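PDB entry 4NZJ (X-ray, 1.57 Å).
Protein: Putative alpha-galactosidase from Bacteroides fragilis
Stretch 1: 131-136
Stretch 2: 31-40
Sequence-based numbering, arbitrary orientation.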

# COMPACT_ATOMS: atom_id res chain seq x y z
N MSE A 131 4.25 11.76 -4.79
CA MSE A 131 3.74 10.53 -4.15
C MSE A 131 2.62 10.82 -3.19
O MSE A 131 1.61 10.11 -3.18
CB MSE A 131 4.87 9.73 -3.49
CG MSE A 131 5.73 9.08 -4.56
SE MSE A 131 7.24 8.09 -3.76
CE MSE A 131 6.23 6.66 -2.87
N ARG A 132 2.75 11.85 -2.37
CA ARG A 132 1.67 12.18 -1.43
C ARG A 132 0.37 12.47 -2.17
O ARG A 132 -0.71 12.06 -1.73
CB ARG A 132 2.05 13.35 -0.52
CG ARG A 132 1.04 13.58 0.59
CD ARG A 132 1.37 14.76 1.48
NE ARG A 132 1.30 16.03 0.77
CZ ARG A 132 1.28 17.23 1.35
NH1 ARG A 132 1.33 17.34 2.67
NH2 ARG A 132 1.22 18.32 0.60
N ASP A 133 0.45 13.13 -3.32
CA ASP A 133 -0.76 13.47 -4.08
C ASP A 133 -1.37 12.32 -4.87
O ASP A 133 -2.46 12.46 -5.41
CB ASP A 133 -0.50 14.69 -4.96
CG ASP A 133 -0.43 15.93 -4.14
OD1 ASP A 133 -1.47 16.27 -3.53
OD2 ASP A 133 0.65 16.55 -4.05
N LEU A 134 -0.68 11.18 -4.91
CA LEU A 134 -1.24 9.97 -5.49
C LEU A 134 -1.67 8.96 -4.43
O LEU A 134 -2.09 7.85 -4.77
CB LEU A 134 -0.27 9.33 -6.50
CG LEU A 134 -0.43 9.77 -7.96
CD1 LEU A 134 -1.79 9.38 -8.53
CD2 LEU A 134 -0.20 11.27 -8.09
N GLY A 135 -1.59 9.34 -3.15
CA GLY A 135 -2.15 8.54 -2.06
C GLY A 135 -1.16 7.84 -1.15
O GLY A 135 -1.56 7.21 -0.17
N TYR A 136 0.13 7.94 -1.46
CA TYR A 136 1.16 7.35 -0.60
C TYR A 136 1.18 8.12 0.71
O TYR A 136 1.42 9.34 0.72
CB TYR A 136 2.53 7.39 -1.27
CG TYR A 136 2.64 6.51 -2.50
CD1 TYR A 136 3.06 5.18 -2.40
CD2 TYR A 136 2.35 6.99 -3.77
CE1 TYR A 136 3.18 4.38 -3.52
CE2 TYR A 136 2.45 6.19 -4.89
CZ TYR A 136 2.87 4.89 -4.76
OH TYR A 136 2.98 4.10 -5.88
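Stretch 2 31-40: FYIPTSGQRP

The contact is a compact polar one, built around the buried carboxylate of D133 and flanked by an arginine stacked on a tyrosine. Stretch 2 leaves a strand at F31 and Y32, passes through I33 and P34 in extended conformation, and resumes as strand at T35 and S36 before looping through G37 to P40, which follows a cis peptide bond. The two backbones come closest at P34, whose CA lies 3.9 Å from the CA of D133. P34 packs its ring carbon on the turn of stretch 1: P34 CB sits 3.2 Å from D133 O and 3.7 Å from G135 N. One oxygen, D133 OD1, gathers three donors: Y32 OH in a very short hydrogen bond of 2.5 Å, T35 N at 3.1 Å with a nearly straight angle, and R39 NH2 at 3.0 Å, a weak hydrogen bond within a salt bridge. An acid suits this site because its charge answers that of R39, whose NH2 also donates to T35 O at 2.9 Å. Y32 serves twice, since its hydroxyl meets D133 while one ring face carries the R132 guanidinium, tilted by 19°, with R132 CZ 3.8 Å from the ring centroid. At G135, phi of 109° would jam a CB against the preceding carbonyl oxygen, which favours glycine.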

# COMPACT_ATOMS: atom_id res chain seq x y z
N PHE A 31 -6.28 12.85 7.32
CA PHE A 31 -6.32 12.49 5.91
C PHE A 31 -5.96 13.68 5.04
O PHE A 31 -6.69 14.68 5.00
CB PHE A 31 -7.70 11.97 5.51
CG PHE A 31 -7.78 11.51 4.08
CD1 PHE A 31 -7.12 10.36 3.68
CD2 PHE A 31 -8.52 12.22 3.14
CE1 PHE A 31 -7.19 9.93 2.37
CE2 PHE A 31 -8.60 11.79 1.83
CZ PHE A 31 -7.93 10.64 1.44
N TYR A 32 -4.84 13.57 4.34
CA TYR A 32 -4.50 14.53 3.30
C TYR A 32 -5.23 14.12 2.04
O TYR A 32 -5.18 12.96 1.63
CB TYR A 32 -2.99 14.58 3.05
CG TYR A 32 -2.60 15.39 1.84
CD1 TYR A 32 -2.57 16.78 1.88
CD2 TYR A 32 -2.29 14.77 0.63
CE1 TYR A 32 -2.23 17.53 0.77
CE2 TYR A 32 -1.94 15.52 -0.48
CZ TYR A 32 -1.91 16.90 -0.41
OH TYR A 32 -1.58 17.66 -1.50
N ILE A 33 -5.90 15.08 1.41
CA ILE A 33 -6.67 14.82 0.20
C ILE A 33 -5.70 14.78 -0.99
O ILE A 33 -5.22 15.82 -1.42
CB ILE A 33 -7.74 15.89 -0.04
CG1 ILE A 33 -8.70 15.96 1.16
CG2 ILE A 33 -8.50 15.60 -1.33
CD1 ILE A 33 -9.50 17.24 1.22
N PRO A 34 -5.40 13.57 -1.52
CA PRO A 34 -4.40 13.51 -2.58
C PRO A 34 -4.94 14.16 -3.84
O PRO A 34 -5.97 13.75 -4.36
CB PRO A 34 -4.17 12.00 -2.78
CG PRO A 34 -4.87 11.33 -1.64
CD PRO A 34 -6.00 12.25 -1.30
N THR A 35 -4.25 15.20 -4.32
CA THR A 35 -4.78 16.05 -5.38
C THR A 35 -3.72 16.43 -6.40
O THR A 35 -2.76 17.13 -6.08
CB THR A 35 -5.41 17.34 -4.79
OG1 THR A 35 -6.18 17.02 -3.63
CG2 THR A 35 -6.30 18.01 -5.80
N SER A 36 -3.91 15.98 -7.64
CA SER A 36 -3.05 16.40 -8.73
C SER A 36 -3.49 17.77 -9.23
O SER A 36 -4.64 18.17 -9.01
CB SER A 36 -3.09 15.39 -9.88
OG SER A 36 -2.65 14.12 -9.45
N GLY A 37 -2.59 18.49 -9.88
CA GLY A 37 -2.92 19.77 -10.50
C GLY A 37 -1.95 20.86 -10.15
O GLY A 37 -1.19 20.74 -9.18
N GLN A 38 -1.96 21.94 -10.92
CA GLN A 38 -1.02 23.03 -10.66
C GLN A 38 -1.33 23.68 -9.31
O GLN A 38 -2.48 23.72 -8.87
CB GLN A 38 -1.01 24.05 -11.80
CG GLN A 38 -2.05 25.15 -11.71
CD GLN A 38 -1.74 26.30 -12.66
OE1 GLN A 38 -1.27 26.08 -13.78
NE2 GLN A 38 -1.99 27.53 -12.21
N ARG A 39 -0.28 24.16 -8.65
CA ARG A 39 -0.41 24.92 -7.41
C ARG A 39 -0.29 26.42 -7.73
O ARG A 39 0.26 26.78 -8.76
CB ARG A 39 0.66 24.49 -6.41
CG ARG A 39 0.21 23.41 -5.43
CD ARG A 39 -0.22 22.11 -6.10
NE ARG A 39 -0.63 21.13 -5.10
CZ ARG A 39 -1.21 19.96 -5.35
NH1 ARG A 39 -1.47 19.57 -6.59
NH2 ARG A 39 -1.53 19.17 -4.34
N PRO A 40 -0.80 27.29 -6.83
CA PRO A 40 -1.42 27.00 -5.53
C PRO A 40 -2.82 26.37 -5.63
O PRO A 40 -3.52 26.55 -6.63
CB PRO A 40 -1.50 28.38 -4.86
CG PRO A 40 -1.53 29.35 -5.99
CD PRO A 40 -0.70 28.74 -7.08